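Local coordinates for protein glutathione transferase lambda1 (Populus trichocarpa, PDB 4PQH) that binds glutathione and probably transfers it to, or removes it from, other molecules as a monomeric Lambda-class plant glutathione transferase linked to detoxification, at residues P11-S16 with V58-D64; T27-S33 with V79-H84; A114-F118 with A154-D160. All coordinates share one frame; numbering follows the deposited sequence.

Overall arrangement
The chain first passes through 11-16, which contact 1 brings against 58-64. The loop so closed holds strand 28-32, helix 37-48 and the first part of strand 55-59. Contact 2 then joins 27-33 to 79-84. Its first segment lies inside the loop of contact 1 and its second lies beyond it, so the two cross. They share one sheet: the backbones of I60 and I32 meet, as do those of V58 and L30. Both contacts also touch glutathione. Contact 3 opens later, in series. It ties the start of helix 113-137 to the loop after helix 144-154 in the helical domain. Its centre is about 31 Å from that of contact 2, on the opposite side of the chain's centre.

Contact 1: P11-S16 with V58-D64; sequences PPVLTS and VPIDLQD. With GSH (glutathione), chain C.
P59 pushes the CG corner of its ring into a shallow hollow made by the P11 ring and the carbonyls of P11 and P12. This lays the N-terminal segment 11-16 along the edge strand 55-59 of the thioredoxin-like domain, the N-terminal half of the GST fold. P59 CG stands 3.4 Å from P12 O. The two proline rings cross obliquely, with P11 CG 3.8 Å from P59 CD. Y34 joins this patch: its hydroxyl bonds to P11 O, and its side chain touches V13 and P59.

V13 is the next bump. Its CG1, anti to the backbone N (chi1 -177°), presses on the peptide between I60 and D61 and comes within 3.6 Å of D61 N. L14 turns another way and sets CD1 against V58 CG1, 3.7 Å away. W68 of helix 67-73 touches L14 as well. The backbones meet in a single bridge between L14 and I60. L14 N donates to P59 O at 2.8 Å, and D61 N donates to L14 O at 3.1 Å. I60 sends its side chain away from 11-16, onto V79 and Y69.

Past this point the segment 58-64 bends. Q63 N, in an Asx turn, reaches D61 OD1 from above the carboxylate plane. On the bend, L62 places CD1 3.9 Å from CB2 of glutathione. The turn also brings D64 against T15 and S16. There S16 OG donates a short hydrogen bond to D64 OD1 at 2.5 Å, on the syn side and 24° out of the carboxylate plane.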
loop_
_atom_site.group_PDB
_atom_site.type_symbol
_atom_site.label_atom_id
_atom_site.label_comp_id
_atom_site.label_asym_id
_atom_site.label_seq_id
_atom_site.Cartn_x
_atom_site.Cartn_y
_atom_site.Cartn_z
ATOM N N PRO A 11 1.915 10.169 15.103
ATOM C CA PRO A 11 3.039 10.369 16.024
ATOM C C PRO A 11 4.290 10.932 15.343
ATOM O O PRO A 11 4.386 10.929 14.115
ATOM C CB PRO A 11 3.300 8.955 16.557
ATOM C CG PRO A 11 2.846 8.059 15.472
ATOM C CD PRO A 11 1.659 8.739 14.843
ATOM N N PRO A 12 5.249 11.429 16.138
ATOM C CA PRO A 12 6.451 12.006 15.529
ATOM C C PRO A 12 7.351 10.974 14.857
ATOM O O PRO A 12 7.397 9.815 15.266
ATOM C CB PRO A 12 7.194 12.622 16.725
ATOM C CG PRO A 12 6.166 12.770 17.790
ATOM C CD PRO A 12 5.223 11.630 17.597
ATOM N N VAL A 13 8.079 11.420 13.839
ATOM C CA VAL A 13 9.061 10.585 13.158
ATOM C C VAL A 13 10.278 10.297 14.055
ATOM O O VAL A 13 10.860 11.212 14.638
ATOM C CB VAL A 13 9.514 11.258 11.846
ATOM C CG1 VAL A 13 10.477 10.359 11.089
ATOM C CG2 VAL A 13 8.300 11.602 10.988
ATOM N N LEU A 14 10.650 9.022 14.169
ATOM C CA LEU A 14 11.790 8.623 14.991
ATOM C C LEU A 14 13.076 8.584 14.169
ATOM O O LEU A 14 13.101 8.074 13.047
ATOM C CB LEU A 14 11.531 7.268 15.658
ATOM C CG LEU A 14 10.283 7.223 16.544
ATOM C CD1 LEU A 14 10.095 5.853 17.180
ATOM C CD2 LEU A 14 10.342 8.307 17.604
ATOM N N THR A 15 14.148 9.125 14.733
ATOM C CA THR A 15 15.396 9.253 13.994
ATOM C C THR A 15 16.518 8.477 14.667
ATOM O O THR A 15 16.290 7.729 15.616
ATOM C CB THR A 15 15.801 10.725 13.848
ATOM O OG1 THR A 15 16.236 11.233 15.117
ATOM C CG2 THR A 15 14.622 11.549 13.342
ATOM N N SER A 16 17.739 8.662 14.175
ATOM C CA SER A 16 18.897 7.984 14.748
ATOM C C SER A 16 19.116 8.391 16.201
ATOM O O SER A 16 19.772 7.678 16.958
ATOM C CB SER A 16 20.155 8.283 13.932
ATOM O OG SER A 16 20.464 9.666 13.970
ATOM N N VAL A 58 4.585 3.465 14.060
ATOM C CA VAL A 58 5.933 3.875 14.440
ATOM C C VAL A 58 6.674 4.339 13.192
ATOM O O VAL A 58 7.260 3.529 12.466
ATOM C CB VAL A 58 6.724 2.746 15.134
ATOM C CG1 VAL A 58 8.096 3.254 15.573
ATOM C CG2 VAL A 58 5.961 2.219 16.332
ATOM N N PRO A 59 6.620 5.646 12.915
ATOM C CA PRO A 59 7.287 6.179 11.726
ATOM C C PRO A 59 8.761 6.444 11.978
ATOM O O PRO A 59 9.133 7.000 13.015
ATOM C CB PRO A 59 6.538 7.484 11.460
ATOM C CG PRO A 59 6.034 7.907 12.804
ATOM C CD PRO A 59 5.827 6.668 13.624
ATOM N N ILE A 60 9.589 6.031 11.027
ATOM C CA ILE A 60 11.017 6.285 11.111
ATOM C C ILE A 60 11.472 7.068 9.889
ATOM O O ILE A 60 10.799 7.091 8.855
ATOM C CB ILE A 60 11.834 4.975 11.277
ATOM C CG1 ILE A 60 11.737 4.098 10.024
ATOM C CG2 ILE A 60 11.391 4.209 12.525
ATOM C CD1 ILE A 60 12.618 2.859 10.082
ATOM N N ASP A 61 12.619 7.728 10.027
ATOM C CA ASP A 61 13.207 8.541 8.971
ATOM C C ASP A 61 14.256 7.673 8.298
ATOM O O ASP A 61 15.275 7.380 8.897
ATOM C CB ASP A 61 13.871 9.758 9.619
ATOM C CG ASP A 61 14.476 10.726 8.613
ATOM O OD1 ASP A 61 14.688 10.355 7.439
ATOM O OD2 ASP A 61 14.753 11.874 9.016
ATOM N N LEU A 62 14.017 7.253 7.062
ATOM C CA LEU A 62 14.947 6.333 6.400
ATOM C C LEU A 62 16.310 6.942 6.051
ATOM O O LEU A 62 17.266 6.212 5.800
ATOM C CB LEU A 62 14.314 5.721 5.152
ATOM C CG LEU A 62 13.027 4.918 5.362
ATOM C CD1 LEU A 62 12.550 4.390 4.027
ATOM C CD2 LEU A 62 13.239 3.779 6.344
ATOM N N GLN A 63 16.399 8.266 6.034
ATOM C CA GLN A 63 17.673 8.926 5.755
ATOM C C GLN A 63 18.487 9.131 7.024
ATOM O O GLN A 63 19.700 9.326 6.973
ATOM C CB GLN A 63 17.450 10.267 5.057
ATOM C CG GLN A 63 16.685 10.163 3.754
ATOM C CD GLN A 63 17.237 9.086 2.836
ATOM O OE1 GLN A 63 18.449 8.965 2.656
ATOM N NE2 GLN A 63 16.343 8.292 2.255
ATOM N N ASP A 64 17.808 9.088 8.160
ATOM C CA ASP A 64 18.433 9.285 9.455
ATOM C C ASP A 64 17.773 8.318 10.430
ATOM O O ASP A 64 17.085 8.731 11.362
ATOM C CB ASP A 64 18.227 10.734 9.902
ATOM C CG ASP A 64 18.942 11.050 11.195
ATOM O OD1 ASP A 64 19.805 10.253 11.599
ATOM O OD2 ASP A 64 18.641 12.098 11.804
HETATM N N1 GSH C . 9.390 -5.776 -0.878
HETATM C CA1 GSH C . 9.277 -4.852 0.235
HETATM C C1 GSH C . 7.819 -4.751 0.573
HETATM O O11 GSH C . 6.974 -5.034 -0.304
HETATM O O12 GSH C . 7.459 -4.411 1.716
HETATM C CB1 GSH C . 9.845 -3.482 -0.145
HETATM C CG1 GSH C . 10.005 -2.544 1.051
HETATM C CD1 GSH C . 10.837 -1.344 0.653
HETATM O OE1 GSH C . 11.550 -1.377 -0.561
HETATM N N2 GSH C . 10.876 -0.290 1.471
HETATM C CA2 GSH C . 11.866 0.750 1.216
HETATM C C2 GSH C . 12.894 0.807 2.301
HETATM O O2 GSH C . 12.562 0.426 3.609
HETATM C CB2 GSH C . 11.230 2.129 1.121
HETATM S SG2 GSH C . 10.312 2.427 -0.413
HETATM N N3 GSH C . 14.114 1.235 1.984
HETATM C CA3 GSH C . 15.110 1.377 3.028
HETATM C C3 GSH C . 16.357 0.588 2.721
HETATM O O31 GSH C . 17.364 0.692 3.455
HETATM O O32 GSH C . 16.398 -0.187 1.740
#

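Contact 2: T27-S33 with V79-H84; sequences TTRLYIS and VPSLEH. With GSH (glutathione), chain C.
E83 lies alongside R29, both side chains pointing the same way, and its carboxylate also meets the edge of the Y31 ring. The E83 side chain is extended beyond CG, which carries the acid out to the tyrosine hydroxyl. Y31 OH donates to E83 OE1 at 2.7 Å, with ring and carboxylate nearly coplanar, 13° apart. E83 OE2 accepts from F24 N. R29 NH1 forms a salt bridge with E83 OE2 at 3.1 Å, though the hydrogen bond within it is weak and bent, in one of the two conformers modelled for R29. The same NH1 pairs with D25.

The strands beneath are antiparallel, and their main chains bond at R29-E83 and Y31-S81. On the other face, L82 CD1 packs 4.2 Å from L30 CB. Further along, T28 OG1 and H84 ND1 share a hydrogen bond of 2.9 Å in the plane of the imidazole.

V79 precedes the cis-proline P80, a hallmark of thioredoxin-like glutathione sites. V79 N donates to O2 of glutathione at 2.8 Å, and V79 O accepts from N2 of glutathione at 2.9 Å.

Strand 28-32 runs between 81-84 and 55-59. Helix 37-48 packs on L30, I32 and P80, while helix 92-102 packs on L82.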
loop_
_atom_site.group_PDB
_atom_site.type_symbol
_atom_site.label_atom_id
_atom_site.label_comp_id
_atom_site.label_asym_id
_atom_site.label_seq_id
_atom_site.Cartn_x
_atom_site.Cartn_y
_atom_site.Cartn_z
ATOM N N THR A 27 1.976 -4.803 22.700
ATOM C CA THR A 27 1.389 -3.807 21.810
ATOM C C THR A 27 1.719 -4.148 20.363
ATOM O O THR A 27 2.844 -4.552 20.056
ATOM C CB THR A 27 1.924 -2.388 22.126
ATOM O OG1 THR A 27 1.401 -1.945 23.385
ATOM C CG2 THR A 27 1.516 -1.390 21.049
ATOM N N THR A 28 0.740 -3.996 19.477
ATOM C CA THR A 28 0.972 -4.181 18.052
ATOM C C THR A 28 1.512 -2.888 17.440
ATOM O O THR A 28 0.924 -1.819 17.606
ATOM C CB THR A 28 -0.310 -4.634 17.335
ATOM O OG1 THR A 28 -0.754 -5.870 17.912
ATOM C CG2 THR A 28 -0.053 -4.837 15.851
ATOM N N ARG A 29 2.649 -2.983 16.754
ATOM C CA ARG A 29 3.271 -1.818 16.136
ATOM C C ARG A 29 3.497 -2.033 14.652
ATOM O O ARG A 29 3.984 -3.083 14.236
ATOM C CB ARG A 29 4.601 -1.499 16.817
ATOM C CG ARG A 29 4.455 -1.107 18.270
ATOM C CD ARG A 29 5.795 -0.815 18.926
ATOM N NE ARG A 29 5.589 -0.402 20.309
ATOM C CZ ARG A 29 5.409 -1.246 21.318
ATOM N NH1 ARG A 29 5.417 -2.558 21.103
ATOM N NH2 ARG A 29 5.216 -0.782 22.542
ATOM N N LEU A 30 3.137 -1.028 13.859
ATOM C CA LEU A 30 3.387 -1.039 12.431
ATOM C C LEU A 30 4.483 -0.025 12.128
ATOM O O LEU A 30 4.277 1.184 12.256
ATOM C CB LEU A 30 2.112 -0.685 11.673
ATOM C CG LEU A 30 2.259 -0.463 10.168
ATOM C CD1 LEU A 30 2.795 -1.708 9.476
ATOM C CD2 LEU A 30 0.941 -0.018 9.556
ATOM N N TYR A 31 5.654 -0.517 11.739
ATOM C CA TYR A 31 6.783 0.365 11.461
ATOM C C TYR A 31 6.722 0.837 10.022
ATOM O O TYR A 31 6.656 0.029 9.093
ATOM C CB TYR A 31 8.112 -0.331 11.755
ATOM C CG TYR A 31 8.264 -0.689 13.214
ATOM C CD1 TYR A 31 7.685 -1.845 13.729
ATOM C CD2 TYR A 31 8.960 0.139 14.089
ATOM C CE1 TYR A 31 7.797 -2.172 15.055
ATOM C CE2 TYR A 31 9.085 -0.190 15.438
ATOM C CZ TYR A 31 8.501 -1.352 15.909
ATOM O OH TYR A 31 8.600 -1.700 17.238
ATOM N N ILE A 32 6.718 2.154 9.843
ATOM C CA ILE A 32 6.543 2.747 8.532
ATOM C C ILE A 32 7.502 3.906 8.313
ATOM O O ILE A 32 8.192 4.358 9.225
ATOM C CB ILE A 32 5.103 3.310 8.338
ATOM C CG1 ILE A 32 4.870 4.522 9.245
ATOM C CG2 ILE A 32 4.042 2.248 8.593
ATOM C CD1 ILE A 32 3.571 5.264 8.945
ATOM N N SER A 33 7.538 4.364 7.072
ATOM C CA SER A 33 7.999 5.699 6.745
ATOM C C SER A 33 6.767 6.384 6.187
ATOM O O SER A 33 6.018 5.765 5.430
ATOM C CB SER A 33 9.103 5.650 5.690
ATOM O OG SER A 33 9.270 6.912 5.070
ATOM N N VAL A 79 11.150 -0.849 5.670
ATOM C CA VAL A 79 9.752 -0.687 6.082
ATOM C C VAL A 79 8.849 -1.084 4.923
ATOM O O VAL A 79 9.225 -0.926 3.769
ATOM C CB VAL A 79 9.431 0.763 6.529
ATOM C CG1 VAL A 79 10.143 1.088 7.834
ATOM C CG2 VAL A 79 9.788 1.772 5.436
ATOM N N PRO A 80 7.640 -1.598 5.216
ATOM C CA PRO A 80 7.040 -1.800 6.538
ATOM C C PRO A 80 7.444 -3.103 7.205
ATOM O O PRO A 80 7.856 -4.059 6.549
ATOM C CB PRO A 80 5.545 -1.862 6.226
ATOM C CG PRO A 80 5.502 -2.485 4.869
ATOM C CD PRO A 80 6.692 -1.913 4.132
ATOM N N SER A 81 7.300 -3.125 8.521
ATOM C CA SER A 81 7.303 -4.367 9.271
ATOM C C SER A 81 6.221 -4.268 10.343
ATOM O O SER A 81 5.861 -3.167 10.779
ATOM C CB SER A 81 8.679 -4.662 9.873
ATOM O OG SER A 81 9.018 -3.747 10.898
ATOM N N LEU A 82 5.704 -5.421 10.749
ATOM C CA LEU A 82 4.618 -5.483 11.713
ATOM C C LEU A 82 5.051 -6.333 12.889
ATOM O O LEU A 82 5.426 -7.496 12.717
ATOM C CB LEU A 82 3.368 -6.091 11.077
ATOM C CG LEU A 82 2.148 -6.202 11.996
ATOM C CD1 LEU A 82 1.591 -4.821 12.322
ATOM C CD2 LEU A 82 1.088 -7.094 11.373
ATOM N N GLU A 83 5.008 -5.731 14.075
ATOM C CA GLU A 83 5.276 -6.409 15.331
ATOM C C GLU A 83 3.933 -6.800 15.924
ATOM O O GLU A 83 3.116 -5.938 16.264
ATOM C CB GLU A 83 6.007 -5.454 16.270
ATOM C CG GLU A 83 6.258 -5.981 17.662
ATOM C CD GLU A 83 6.739 -4.891 18.601
ATOM O OE1 GLU A 83 7.154 -3.825 18.101
ATOM O OE2 GLU A 83 6.694 -5.092 19.832
ATOM N N HIS A 84 3.701 -8.104 16.035
ATOM C CA HIS A 84 2.423 -8.610 16.512
ATOM C C HIS A 84 2.635 -10.009 17.069
ATOM O O HIS A 84 3.264 -10.845 16.422
ATOM C CB HIS A 84 1.405 -8.643 15.364
ATOM C CG HIS A 84 0.046 -9.124 15.770
ATOM N ND1 HIS A 84 -0.722 -8.473 16.713
ATOM C CD2 HIS A 84 -0.682 -10.187 15.362
ATOM C CE1 HIS A 84 -1.863 -9.118 16.870
ATOM N NE2 HIS A 84 -1.866 -10.164 16.063
HETATM N N1 GSH C . 9.390 -5.776 -0.878
HETATM C CA1 GSH C . 9.277 -4.852 0.235
HETATM C C1 GSH C . 7.819 -4.751 0.573
HETATM O O11 GSH C . 6.974 -5.034 -0.304
HETATM O O12 GSH C . 7.459 -4.411 1.716
HETATM C CB1 GSH C . 9.845 -3.482 -0.145
HETATM C CG1 GSH C . 10.005 -2.544 1.051
HETATM C CD1 GSH C . 10.837 -1.344 0.653
HETATM O OE1 GSH C . 11.550 -1.377 -0.561
HETATM N N2 GSH C . 10.876 -0.290 1.471
HETATM C CA2 GSH C . 11.866 0.750 1.216
HETATM C C2 GSH C . 12.894 0.807 2.301
HETATM O O2 GSH C . 12.562 0.426 3.609
HETATM C CB2 GSH C . 11.230 2.129 1.121
HETATM S SG2 GSH C . 10.312 2.427 -0.413
HETATM N N3 GSH C . 14.114 1.235 1.984
HETATM C CA3 GSH C . 15.110 1.377 3.028
HETATM C C3 GSH C . 16.357 0.588 2.721
HETATM O O31 GSH C . 17.364 0.692 3.455
HETATM O O32 GSH C . 16.398 -0.187 1.740
HETATM O O HOH W 1 4.632 -6.116 21.040
#

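Contact 3: A114-F118 with A154-D160; sequences AKKEF and ALSKFDD
F118 pushes its ring in between A154, K157 and F158, and this is the tight part of the contact. CG lies anti to the backbone N (chi1 -169°), which aims the ring out of the helix at the loop. K157 CG sits over the centre of the F118 ring, 3.8 Å from its centroid. The main chain of A154 lies at the edge, with A154 O 3.7 Å from F118 CE2. A154 CB reaches CZ as well. F158 turns its own edge toward the face of F118 in an offset edge-to-face pair, planes at 76°, and F158 CE2 comes 3.6 Å from F118 CD2. The F158 ring is itself packed on both faces. K115 CG lies 3.9 Å from the F158 centroid over one face, and K157 CG lies over the other, nearer the rim. An alanine in place of F118 is likely to open a gap beside A154, leaving the K157 chain and the edge of F158 without the ring they rest on.

The contact belongs to the all-helical C-terminal domain of the GST fold. Helix 113-137, which opens that domain, here meets the loop that leaves helix 144-154. A type I turn from A154 to K157 leads out of that helix, and in it K157 N bonds back to A154 O. L165, further along, also touches F118.

Toward solvent the packing gives way to charge. The K115 chain runs extended from the F158 face to D160. There K115 NZ donates to D160 OD2 at 2.7 Å, on the syn side and 29° out of the carboxylate plane, in a salt bridge. NZ has a second, weak bond to L165 O. D160 is exposed, and its backbone O accepts from Q167 NE2.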
loop_
_atom_site.group_PDB
_atom_site.type_symbol
_atom_site.label_atom_id
_atom_site.label_comp_id
_atom_site.label_asym_id
_atom_site.label_seq_id
_atom_site.Cartn_x
_atom_site.Cartn_y
_atom_site.Cartn_z
ATOM N N ALA A 114 -13.077 -17.619 -7.954
ATOM C CA ALA A 114 -12.690 -16.962 -9.198
ATOM C C ALA A 114 -12.093 -15.586 -8.941
ATOM O O ALA A 114 -11.143 -15.180 -9.616
ATOM C CB ALA A 114 -13.873 -16.853 -10.141
ATOM N N LYS A 115 -12.646 -14.867 -7.969
ATOM C CA LYS A 115 -12.109 -13.556 -7.629
ATOM C C LYS A 115 -10.755 -13.704 -6.965
ATOM O O LYS A 115 -9.852 -12.915 -7.214
ATOM C CB LYS A 115 -13.074 -12.774 -6.741
ATOM C CG LYS A 115 -14.267 -12.236 -7.488
ATOM C CD LYS A 115 -15.177 -11.458 -6.577
ATOM C CE LYS A 115 -16.297 -10.801 -7.363
ATOM N NZ LYS A 115 -17.098 -9.936 -6.475
ATOM N N LYS A 116 -10.621 -14.718 -6.114
ATOM C CA LYS A 116 -9.346 -14.995 -5.465
ATOM C C LYS A 116 -8.258 -15.285 -6.497
ATOM O O LYS A 116 -7.145 -14.771 -6.390
ATOM C CB LYS A 116 -9.473 -16.158 -4.474
ATOM C CG LYS A 116 -10.402 -15.875 -3.288
ATOM C CD LYS A 116 -10.386 -17.016 -2.273
ATOM C CE LYS A 116 -9.012 -17.166 -1.630
ATOM N NZ LYS A 116 -8.916 -18.382 -0.771
ATOM N N GLU A 117 -8.591 -16.091 -7.504
ATOM C CA GLU A 117 -7.636 -16.440 -8.559
ATOM C C GLU A 117 -7.197 -15.212 -9.347
ATOM O O GLU A 117 -6.015 -15.039 -9.642
ATOM C CB GLU A 117 -8.235 -17.477 -9.515
ATOM C CG GLU A 117 -7.387 -17.747 -10.752
ATOM C CD GLU A 117 -8.075 -18.654 -11.752
ATOM O OE1 GLU A 117 -9.055 -19.327 -11.375
ATOM O OE2 GLU A 117 -7.639 -18.689 -12.920
ATOM N N PHE A 118 -8.153 -14.363 -9.693
ATOM C CA PHE A 118 -7.853 -13.149 -10.434
ATOM C C PHE A 118 -7.004 -12.229 -9.573
ATOM O O PHE A 118 -6.071 -11.585 -10.070
ATOM C CB PHE A 118 -9.151 -12.453 -10.856
ATOM C CG PHE A 118 -8.952 -11.340 -11.843
ATOM C CD1 PHE A 118 -8.439 -11.598 -13.103
ATOM C CD2 PHE A 118 -9.305 -10.043 -11.520
ATOM C CE1 PHE A 118 -8.264 -10.575 -14.012
ATOM C CE2 PHE A 118 -9.127 -9.019 -12.424
ATOM C CZ PHE A 118 -8.615 -9.284 -13.671
ATOM N N ALA A 154 -8.054 -5.125 -16.682
ATOM C CA ALA A 154 -8.352 -5.858 -15.453
ATOM C C ALA A 154 -9.612 -5.329 -14.776
ATOM O O ALA A 154 -10.387 -6.095 -14.218
ATOM C CB ALA A 154 -7.177 -5.801 -14.497
ATOM N N LEU A 155 -9.829 -4.022 -14.845
ATOM C CA LEU A 155 -11.004 -3.414 -14.225
ATOM C C LEU A 155 -12.328 -3.748 -14.921
ATOM O O LEU A 155 -13.398 -3.448 -14.394
ATOM C CB LEU A 155 -10.811 -1.906 -14.123
ATOM C CG LEU A 155 -9.837 -1.504 -13.010
ATOM C CD1 LEU A 155 -9.402 -0.060 -13.217
ATOM C CD2 LEU A 155 -10.457 -1.698 -11.621
ATOM N N SER A 156 -12.241 -4.379 -16.089
ATOM C CA SER A 156 -13.426 -4.763 -16.850
ATOM C C SER A 156 -13.831 -6.215 -16.579
ATOM O O SER A 156 -14.843 -6.692 -17.092
ATOM C CB SER A 156 -13.176 -4.562 -18.350
ATOM O OG SER A 156 -12.428 -3.380 -18.597
ATOM N N LYS A 157 -13.040 -6.913 -15.769
ATOM C CA LYS A 157 -13.271 -8.335 -15.484
ATOM C C LYS A 157 -14.525 -8.612 -14.650
ATOM O O LYS A 157 -15.335 -9.484 -14.991
ATOM C CB LYS A 157 -12.047 -8.919 -14.776
ATOM C CG LYS A 157 -12.191 -10.358 -14.330
ATOM C CD LYS A 157 -12.103 -11.323 -15.481
ATOM C CE LYS A 157 -11.803 -12.720 -14.974
ATOM N NZ LYS A 157 -11.708 -13.688 -16.092
ATOM N N PHE A 158 -14.670 -7.887 -13.548
ATOM C CA PHE A 158 -15.812 -8.077 -12.656
ATOM C C PHE A 158 -16.680 -6.834 -12.625
ATOM O O PHE A 158 -16.216 -5.758 -12.272
ATOM C CB PHE A 158 -15.345 -8.456 -11.246
ATOM C CG PHE A 158 -14.662 -9.795 -11.185
ATOM C CD1 PHE A 158 -15.394 -10.966 -11.291
ATOM C CD2 PHE A 158 -13.287 -9.883 -11.034
ATOM C CE1 PHE A 158 -14.765 -12.200 -11.249
ATOM C CE2 PHE A 158 -12.660 -11.107 -10.989
ATOM C CZ PHE A 158 -13.398 -12.268 -11.101
ATOM N N ASP A 159 -17.951 -6.984 -12.986
ATOM C CA ASP A 159 -18.824 -5.822 -13.092
ATOM C C ASP A 159 -19.751 -5.646 -11.898
ATOM O O ASP A 159 -20.782 -4.982 -12.015
ATOM C CB ASP A 159 -19.633 -5.853 -14.391
ATOM C CG ASP A 159 -20.458 -7.115 -14.542
ATOM O OD1 ASP A 159 -20.588 -7.877 -13.561
ATOM O OD2 ASP A 159 -20.988 -7.339 -15.652
ATOM N N ASP A 160 -19.399 -6.238 -10.758
ATOM C CA ASP A 160 -20.220 -6.060 -9.562
ATOM C C ASP A 160 -19.726 -4.954 -8.631
ATOM O O ASP A 160 -20.172 -4.842 -7.485
ATOM C CB ASP A 160 -20.462 -7.381 -8.811
ATOM C CG ASP A 160 -19.200 -8.202 -8.605
ATOM O OD1 ASP A 160 -18.137 -7.857 -9.147
ATOM O OD2 ASP A 160 -19.293 -9.238 -7.907
#